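Long-range contacts in leucine aminopeptidase (Fimbriiglobus ruber, PDB 7D1B), which binds zinc and is a glutaminyl cyclase of the M28 peptidase family, probably converting N-terminal glutamine of peptides to pyroglutamate: residues Y57-C62 with D313-I318; A229-L234 with A297-D302; E245-R250 with A280-D285. All blocks are in the same frame, centred on the assembly; numbering follows the deposited sequence.

Contact 1: Y57-C62 with D313-I318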
loop_
_atom_site.group_PDB
_atom_site.type_symbol
_atom_site.label_atom_id
_atom_site.label_comp_id
_atom_site.label_asym_id
_atom_site.label_seq_id
_atom_site.Cartn_x
_atom_site.Cartn_y
_atom_site.Cartn_z
ATOM N N TYR A 57 9.775 0.190 -12.090
ATOM C CA TYR A 57 8.517 -0.527 -11.872
ATOM C C TYR A 57 7.332 0.435 -11.789
ATOM O O TYR A 57 6.242 0.113 -12.278
ATOM C CB TYR A 57 8.611 -1.427 -10.635
ATOM C CG TYR A 57 9.523 -2.615 -10.807
ATOM C CD1 TYR A 57 9.582 -3.295 -12.013
ATOM C CD2 TYR A 57 10.314 -3.063 -9.759
ATOM C CE1 TYR A 57 10.402 -4.392 -12.170
ATOM C CE2 TYR A 57 11.138 -4.163 -9.903
ATOM C CZ TYR A 57 11.192 -4.818 -11.114
ATOM O OH TYR A 57 12.015 -5.913 -11.283
ATOM N N VAL A 58 7.518 1.619 -11.184
ATOM C CA VAL A 58 6.443 2.620 -11.248
ATOM C C VAL A 58 6.117 2.947 -12.701
ATOM O O VAL A 58 4.946 2.997 -13.105
ATOM C CB VAL A 58 6.792 3.901 -10.472
ATOM C CG1 VAL A 58 5.655 4.912 -10.628
ATOM C CG2 VAL A 58 7.040 3.603 -9.006
ATOM N N GLN A 59 7.156 3.221 -13.496
ATOM C CA GLN A 59 6.943 3.566 -14.898
ATOM C C GLN A 59 6.241 2.433 -15.637
ATOM O O GLN A 59 5.355 2.677 -16.462
ATOM C CB GLN A 59 8.284 3.878 -15.554
ATOM C CG GLN A 59 8.148 4.384 -16.982
ATOM C CD GLN A 59 7.580 5.788 -17.021
ATOM O OE1 GLN A 59 8.153 6.708 -16.433
ATOM N NE2 GLN A 59 6.447 5.959 -17.697
ATOM N N GLN A 60 6.629 1.189 -15.368
ATOM C CA GLN A 60 6.024 0.054 -16.060
ATOM C C GLN A 60 4.532 -0.039 -15.767
ATOM O O GLN A 60 3.698 -0.229 -16.677
ATOM C CB GLN A 60 6.731 -1.229 -15.628
ATOM C CG GLN A 60 6.135 -2.471 -16.247
ATOM C CD GLN A 60 6.806 -3.762 -15.809
ATOM O OE1 GLN A 60 7.773 -3.756 -15.035
ATOM N NE2 GLN A 60 6.292 -4.885 -16.309
ATOM N N LEU A 61 4.173 0.095 -14.482
ATOM C CA LEU A 61 2.761 0.023 -14.120
ATOM C C LEU A 61 1.989 1.189 -14.720
ATOM O O LEU A 61 0.892 1.005 -15.260
ATOM C CB LEU A 61 2.598 -0.051 -12.600
ATOM C CG LEU A 61 3.155 -1.322 -11.948
ATOM C CD1 LEU A 61 3.036 -1.231 -10.446
ATOM C CD2 LEU A 61 2.436 -2.568 -12.452
ATOM N N CYS A 62 2.556 2.396 -14.678
ATOM C CA CYS A 62 1.872 3.529 -15.291
ATOM C C CYS A 62 1.758 3.379 -16.802
ATOM O O CYS A 62 0.782 3.851 -17.388
ATOM C CB CYS A 62 2.555 4.847 -14.928
ATOM S SG CYS A 62 2.371 5.322 -13.204
ATOM N N ASP A 313 0.467 13.676 -11.176
ATOM C CA ASP A 313 0.920 12.561 -10.340
ATOM C C ASP A 313 1.459 11.463 -11.259
ATOM O O ASP A 313 0.786 10.474 -11.561
ATOM C CB ASP A 313 -0.227 12.060 -9.463
ATOM C CG ASP A 313 0.184 10.928 -8.533
ATOM O OD1 ASP A 313 1.404 10.703 -8.353
ATOM O OD2 ASP A 313 -0.726 10.254 -7.985
ATOM N N THR A 314 2.693 11.659 -11.716
ATOM C CA THR A 314 3.308 10.857 -12.765
ATOM C C THR A 314 4.639 10.304 -12.278
ATOM O O THR A 314 5.149 10.721 -11.232
ATOM C CB THR A 314 3.502 11.731 -14.017
ATOM O OG1 THR A 314 4.187 12.934 -13.651
ATOM C CG2 THR A 314 2.157 12.078 -14.637
ATOM N N PRO A 315 5.233 9.346 -13.014
ATOM C CA PRO A 315 6.449 8.683 -12.501
ATOM C C PRO A 315 7.608 9.620 -12.206
ATOM O O PRO A 315 8.434 9.298 -11.341
ATOM C CB PRO A 315 6.782 7.666 -13.600
ATOM C CG PRO A 315 5.432 7.308 -14.135
ATOM C CD PRO A 315 4.688 8.626 -14.181
ATOM N N ASP A 316 7.715 10.764 -12.893
ATOM C CA ASP A 316 8.812 11.685 -12.604
ATOM C C ASP A 316 8.708 12.327 -11.225
ATOM O O ASP A 316 9.670 12.968 -10.785
ATOM C CB ASP A 316 8.832 12.793 -13.643
ATOM C CG ASP A 316 7.507 13.486 -13.739
ATOM O OD1 ASP A 316 6.596 12.926 -14.384
ATOM O OD2 ASP A 316 7.354 14.551 -13.117
ATOM N N LYS A 317 7.592 12.145 -10.521
ATOM C CA LYS A 317 7.476 12.643 -9.154
ATOM C C LYS A 317 8.022 11.666 -8.125
ATOM O O LYS A 317 8.096 12.008 -6.942
ATOM C CB LYS A 317 6.013 12.950 -8.814
ATOM C CG LYS A 317 5.316 13.878 -9.802
ATOM C CD LYS A 317 6.061 15.211 -9.991
ATOM C CE LYS A 317 5.285 16.183 -10.880
ATOM N NZ LYS A 317 5.005 15.603 -12.218
ATOM N N ILE A 318 8.383 10.466 -8.533
ATOM C CA ILE A 318 8.820 9.436 -7.598
ATOM C C ILE A 318 10.321 9.552 -7.373
ATOM O O ILE A 318 11.089 9.695 -8.327
ATOM C CB ILE A 318 8.475 8.042 -8.140
ATOM C CG1 ILE A 318 6.980 7.936 -8.456
ATOM C CG2 ILE A 318 8.941 6.965 -7.159
ATOM C CD1 ILE A 318 6.063 8.258 -7.276
#
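The ring of P315 sits against one side of helix 51-63, where V58 and, one turn on, C62 face it, with Q59 beside V58, so that it meets three chemically different surfaces. The tight part of the contact lies on the inner side. V58 holds CG1 anti to its backbone N (chi1 178°), and this methyl reaches I318 CG1 at 4.0 Å; the two branched side chains cross obliquely. The same methyl lies 4.2 Å from P315 CB, so one carbon bridges the proline and the isoleucine. M323 of helix 320-336 touches both V58 and I318, and A161 of helix 153-167 adds to the packing on V58. In the M28 fold of this enzyme, the pairing thus fastens an N-terminal helix to the short 3-10 turn 315-317 that leads into the last helix of the chain. C62 closes the proline's flank, its SG 3.8 Å from P315 CG. Toward solvent the packing changes in character. The Q59 side chain, bent at chi2 (71°), crosses that of P315 at about a right angle, bringing OE1 to 3.3 Å from P315 CB, a polar oxygen resting on a carbon. The NE2 of that amide is hydrogen-bonded to D63, one turn on in the same helix.

Contact 2: A229-L234 with A297-D302; sequences AVLLDL and AVDVID
L231 lies alongside the side chain of D299, the two pointing the same way, with CD2 of the leucine 3.5 Å from OD1 of the aspartate. Both have CG anti to the backbone N (chi1 172° for L231), and the overlap is of methyl on carboxylate. D233 adds its CB to the same oxygen, at 3.7 Å from D299 OD1. An alanine in place of D299 would probably open a gap beside the L231 methyl and deprive D285, whose carboxylate approaches that of D299, of a close polar neighbour. On the other face V230 CG1 meets V300 CG2 diagonally at 3.6 Å.

The backbones form a parallel pair in the textbook manner, V298 and V300 each bonding through N and O to residues on both sides of the facing position. The nearly straight bond from V300 N to L231 O, 2.8 Å long, is one of four in regular succession. Beyond D233 the pattern slips: L234 takes a left-handed backbone conformation, and D302 N donates to L234 O at 2.9 Å, from 38° above the carbonyl plane. D233 O instead faces carbon, with I301 CA 3.0 Å away. The side chain of L234 lies about 5 Å from the bound zinc ion.

The pair belongs to the central mixed sheet of the M28 zinc-peptidase fold, in which the C-terminal ends of these parallel strands come close to the metal site. Strand 297-300 is one of the two edge strands of that sheet, while strand 225-232 also bonds to strand 123-130. Helices 253-266 and 320-336 pack on the face bearing V230, and helix 287-292 packs on the face bearing A229, A297 and D299.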
loop_
_atom_site.group_PDB
_atom_site.type_symbol
_atom_site.label_atom_id
_atom_site.label_comp_id
_atom_site.label_asym_id
_atom_site.label_seq_id
_atom_site.Cartn_x
_atom_site.Cartn_y
_atom_site.Cartn_z
ATOM N N ALA A 229 0.190 -4.543 10.346
ATOM C CA ALA A 229 0.094 -4.204 8.935
ATOM C C ALA A 229 0.617 -2.800 8.715
ATOM O O ALA A 229 0.333 -1.900 9.506
ATOM C CB ALA A 229 -1.349 -4.280 8.446
ATOM N N VAL A 230 1.346 -2.615 7.615
ATOM C CA VAL A 230 1.772 -1.297 7.158
ATOM C C VAL A 230 1.175 -1.057 5.790
ATOM O O VAL A 230 1.422 -1.838 4.864
ATOM C CB VAL A 230 3.305 -1.140 7.139
ATOM C CG1 VAL A 230 3.658 0.188 6.504
ATOM C CG2 VAL A 230 3.860 -1.234 8.548
ATOM N N LEU A 231 0.390 0.012 5.675
ATOM C CA LEU A 231 -0.164 0.487 4.418
ATOM C C LEU A 231 0.749 1.568 3.862
ATOM O O LEU A 231 1.157 2.479 4.585
ATOM C CB LEU A 231 -1.559 1.063 4.673
ATOM C CG LEU A 231 -2.188 1.767 3.477
ATOM C CD1 LEU A 231 -2.490 0.780 2.342
ATOM C CD2 LEU A 231 -3.460 2.486 3.895
ATOM N N LEU A 232 1.081 1.447 2.590
ATOM C CA LEU A 232 1.893 2.441 1.891
ATOM C C LEU A 232 0.966 3.283 1.027
ATOM O O LEU A 232 0.279 2.733 0.168
ATOM C CB LEU A 232 2.861 1.711 0.971
ATOM C CG LEU A 232 3.851 0.780 1.673
ATOM C CD1 LEU A 232 4.591 -0.053 0.623
ATOM C CD2 LEU A 232 4.808 1.571 2.568
ATOM N N ASP A 233 0.963 4.604 1.217
ATOM C CA ASP A 233 0.110 5.452 0.384
ATOM C C ASP A 233 0.722 6.853 0.304
ATOM O O ASP A 233 1.031 7.435 1.348
ATOM C CB ASP A 233 -1.276 5.551 1.037
ATOM C CG ASP A 233 -2.368 5.991 0.058
ATOM O OD1 ASP A 233 -2.086 6.175 -1.158
ATOM O OD2 ASP A 233 -3.548 6.159 0.485
ATOM N N LEU A 234 0.903 7.403 -0.894
ATOM C CA LEU A 234 1.404 8.770 -1.048
ATOM C C LEU A 234 2.711 8.965 -0.279
ATOM O O LEU A 234 2.856 9.904 0.513
ATOM C CB LEU A 234 0.372 9.824 -0.643
ATOM C CG LEU A 234 -1.044 9.662 -1.159
ATOM C CD1 LEU A 234 -1.913 10.760 -0.565
ATOM C CD2 LEU A 234 -1.103 9.709 -2.652
ATOM N N ALA A 297 -2.633 -1.446 12.449
ATOM C CA ALA A 297 -2.319 -1.072 11.074
ATOM C C ALA A 297 -1.986 0.411 10.992
ATOM O O ALA A 297 -2.755 1.274 11.445
ATOM C CB ALA A 297 -3.461 -1.420 10.118
ATOM N N VAL A 298 -0.833 0.695 10.386
ATOM C CA VAL A 298 -0.300 2.051 10.265
ATOM C C VAL A 298 -0.295 2.460 8.805
ATOM O O VAL A 298 0.133 1.691 7.938
ATOM C CB VAL A 298 1.128 2.110 10.841
ATOM C CG1 VAL A 298 1.822 3.420 10.496
ATOM C CG2 VAL A 298 1.093 1.846 12.326
ATOM N N ASP A 299 -0.704 3.704 8.551
ATOM C CA ASP A 299 -0.635 4.314 7.226
ATOM C C ASP A 299 0.655 5.118 7.131
ATOM O O ASP A 299 0.851 6.076 7.887
ATOM C CB ASP A 299 -1.859 5.207 7.020
ATOM C CG ASP A 299 -2.120 5.551 5.569
ATOM O OD1 ASP A 299 -1.345 5.159 4.667
ATOM O OD2 ASP A 299 -3.172 6.222 5.350
ATOM N N VAL A 300 1.538 4.701 6.238
ATOM C CA VAL A 300 2.785 5.394 5.940
ATOM C C VAL A 300 2.460 6.276 4.738
ATOM O O VAL A 300 2.325 5.788 3.607
ATOM C CB VAL A 300 3.914 4.391 5.677
ATOM C CG1 VAL A 300 5.146 5.111 5.128
ATOM C CG2 VAL A 300 4.245 3.672 6.974
ATOM N N ILE A 301 2.295 7.579 5.006
ATOM C CA ILE A 301 1.643 8.499 4.082
ATOM C C ILE A 301 2.168 9.902 4.332
ATOM O O ILE A 301 2.432 10.292 5.472
ATOM C CB ILE A 301 0.102 8.435 4.269
ATOM C CG1 ILE A 301 -0.643 9.380 3.310
ATOM C CG2 ILE A 301 -0.308 8.701 5.731
ATOM C CD1 ILE A 301 -2.141 9.106 3.230
ATOM N N ASP A 302 2.263 10.691 3.257
ATOM C CA ASP A 302 2.371 12.143 3.366
ATOM C C ASP A 302 1.146 12.705 2.653
ATOM O O ASP A 302 1.131 12.835 1.423
ATOM C CB ASP A 302 3.659 12.669 2.745
ATOM C CG ASP A 302 3.747 14.178 2.765
ATOM O OD1 ASP A 302 2.822 14.846 3.301
ATOM O OD2 ASP A 302 4.782 14.685 2.248
#

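Contact 3: E245-R250 with A280-D285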
loop_
_atom_site.group_PDB
_atom_site.type_symbol
_atom_site.label_atom_id
_atom_site.label_comp_id
_atom_site.label_asym_id
_atom_site.label_seq_id
_atom_site.Cartn_x
_atom_site.Cartn_y
_atom_site.Cartn_z
ATOM N N GLU A 245 -0.483 9.945 11.632
ATOM C CA GLU A 245 -1.896 10.324 11.636
ATOM C C GLU A 245 -2.672 9.525 12.656
ATOM O O GLU A 245 -2.203 8.506 13.165
ATOM C CB GLU A 245 -2.611 10.395 10.279
ATOM C CG GLU A 245 -2.868 9.070 9.552
ATOM C CD GLU A 245 -4.017 8.236 10.133
ATOM O OE1 GLU A 245 -3.792 7.032 10.349
ATOM O OE2 GLU A 245 -5.117 8.775 10.405
ATOM N N GLY A 246 -3.846 10.055 12.990
ATOM C CA GLY A 246 -4.497 9.662 14.219
ATOM C C GLY A 246 -4.989 8.232 14.241
ATOM O O GLY A 246 -4.929 7.577 15.283
ATOM N N TYR A 247 -5.545 7.733 13.129
ATOM C CA TYR A 247 -6.043 6.363 13.203
ATOM C C TYR A 247 -4.901 5.382 13.433
ATOM O O TYR A 247 -5.054 4.403 14.175
ATOM C CB TYR A 247 -6.839 6.004 11.955
ATOM C CG TYR A 247 -8.134 6.758 11.854
ATOM C CD1 TYR A 247 -9.196 6.475 12.699
ATOM C CD2 TYR A 247 -8.300 7.744 10.898
ATOM C CE1 TYR A 247 -10.406 7.166 12.593
ATOM C CE2 TYR A 247 -9.497 8.439 10.778
ATOM C CZ TYR A 247 -10.536 8.152 11.638
ATOM O OH TYR A 247 -11.722 8.843 11.530
ATOM N N SER A 248 -3.745 5.653 12.822
ATOM C CA SER A 248 -2.553 4.828 13.009
ATOM C C SER A 248 -2.057 4.910 14.441
ATOM O O SER A 248 -1.736 3.889 15.061
ATOM C CB SER A 248 -1.453 5.337 12.086
ATOM O OG SER A 248 -1.827 5.213 10.723
ATOM N N LEU A 249 -1.982 6.130 14.984
ATOM C CA LEU A 249 -1.541 6.298 16.366
ATOM C C LEU A 249 -2.466 5.573 17.334
ATOM O O LEU A 249 -2.004 4.908 18.270
ATOM C CB LEU A 249 -1.489 7.781 16.734
ATOM C CG LEU A 249 -0.318 8.556 16.160
ATOM C CD1 LEU A 249 -0.567 10.046 16.291
ATOM C CD2 LEU A 249 0.998 8.141 16.804
ATOM N N ARG A 250 -3.778 5.698 17.138
ATOM C CA ARG A 250 -4.710 5.098 18.085
ATOM C C ARG A 250 -4.758 3.587 17.933
ATOM O O ARG A 250 -4.893 2.861 18.923
ATOM C CB ARG A 250 -6.094 5.720 17.920
ATOM C CG ARG A 250 -6.119 7.174 18.393
ATOM C CD ARG A 250 -7.520 7.769 18.382
ATOM N NE ARG A 250 -8.100 7.809 17.038
ATOM C CZ ARG A 250 -7.956 8.822 16.183
ATOM N NH1 ARG A 250 -7.257 9.905 16.524
ATOM N NH2 ARG A 250 -8.519 8.755 14.985
ATOM N N ALA A 280 -5.114 17.190 6.573
ATOM C CA ALA A 280 -5.944 16.488 7.546
ATOM C C ALA A 280 -5.054 15.951 8.652
ATOM O O ALA A 280 -3.897 15.594 8.424
ATOM C CB ALA A 280 -6.692 15.311 6.906
ATOM N N THR A 281 -5.629 15.882 9.849
ATOM C CA THR A 281 -4.959 15.321 11.008
ATOM C C THR A 281 -5.130 13.804 11.032
ATOM O O THR A 281 -4.190 13.076 11.371
ATOM C CB THR A 281 -5.521 16.006 12.271
ATOM O OG1 THR A 281 -5.327 17.431 12.184
ATOM C CG2 THR A 281 -4.847 15.520 13.518
ATOM N N ASP A 282 -6.327 13.325 10.655
ATOM C CA ASP A 282 -6.695 11.920 10.602
ATOM C C ASP A 282 -7.112 11.604 9.178
ATOM O O ASP A 282 -7.825 12.389 8.543
ATOM C CB ASP A 282 -7.871 11.640 11.544
ATOM C CG ASP A 282 -7.488 11.725 13.025
ATOM O OD1 ASP A 282 -6.311 12.006 13.357
ATOM O OD2 ASP A 282 -8.372 11.496 13.864
ATOM N N VAL A 283 -6.662 10.460 8.674
ATOM C CA VAL A 283 -6.806 10.118 7.264
ATOM C C VAL A 283 -7.519 8.780 7.169
ATOM O O VAL A 283 -6.985 7.759 7.611
ATOM C CB VAL A 283 -5.442 10.060 6.551
ATOM C CG1 VAL A 283 -5.651 9.792 5.055
ATOM C CG2 VAL A 283 -4.644 11.353 6.762
ATOM N N LEU A 284 -8.717 8.775 6.596
ATOM C CA LEU A 284 -9.366 7.513 6.264
ATOM C C LEU A 284 -8.603 6.857 5.120
ATOM O O LEU A 284 -8.280 7.508 4.120
ATOM C CB LEU A 284 -10.812 7.766 5.847
ATOM C CG LEU A 284 -11.709 8.325 6.955
ATOM C CD1 LEU A 284 -13.054 8.694 6.371
ATOM C CD2 LEU A 284 -11.844 7.306 8.087
ATOM N N ASP A 285 -8.325 5.565 5.253
ATOM C CA ASP A 285 -7.549 4.878 4.234
ATOM C C ASP A 285 -7.786 3.378 4.406
ATOM O O ASP A 285 -8.608 2.938 5.224
ATOM C CB ASP A 285 -6.075 5.287 4.341
ATOM C CG ASP A 285 -5.350 5.271 3.026
ATOM O OD1 ASP A 285 -5.824 4.646 2.058
ATOM O OD2 ASP A 285 -4.246 5.884 2.953
#
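E245 links the segments through one strong bond while capping helix 246-251, and so ties the start of that helix to the loop between strand 274-275 and helix 287-292. V283 N donates to E245 OE2 in a straight 2.9 Å bond, while Y247 N reaches the same oxygen from the opposite face of the carboxylate. E245 OE1 accepts from S248 N and S248 OG and is also hydrogen-bonded to H287 NE2. The bonds from Y247 N and S248 N make E245 an N-cap; its chain is bent at chi1 (70°) and chi2, turning CD back toward the helix start. G246 N adds a weak bond to T281 O.

The ionic part joins R250 to D282: NH1 and NH2 both grip OD2, the shorter bond being NH2 to OD2 at 3.0 Å. D282 OD1 has R275 as a second salt-bridge partner.

In the packing, D282 OD2 lies over one face of the Y247 ring, and L284 CD2 touches Y247 CE2 at 3.7 Å. Separately, V283 CG2 meets E245 CG at 4.0 Å.

E245 OE2 and D282 OD1 lie 4.5 Å apart, a like-charge pair whose repulsion the arginines and the helix N-terminus probably offset.

Along the chain contact 3 lies within the loop closed by contact 2, and both within that closed by contact 1. Contacts 2 and 3 have centres 10 Å apart and meet through D285, whose OD2 lies 2.6 Å from both D233 OD2 and D299 OD2. Such spacing is consistent with the carboxylic-acid hydrogen-bond network reported to confer cyclase activity on M28 enzymes. S248 of contact 3 also bonds through OG to the backbone N of D299. The zinc ion, bound by D155, E188 and H309, is about 10 Å from the V283 side chain. Contact 1 does not touch contact 2 (nearest atoms about 5 Å, centres 19 Å apart), and the I318 side chain lies about 12 Å from zinc.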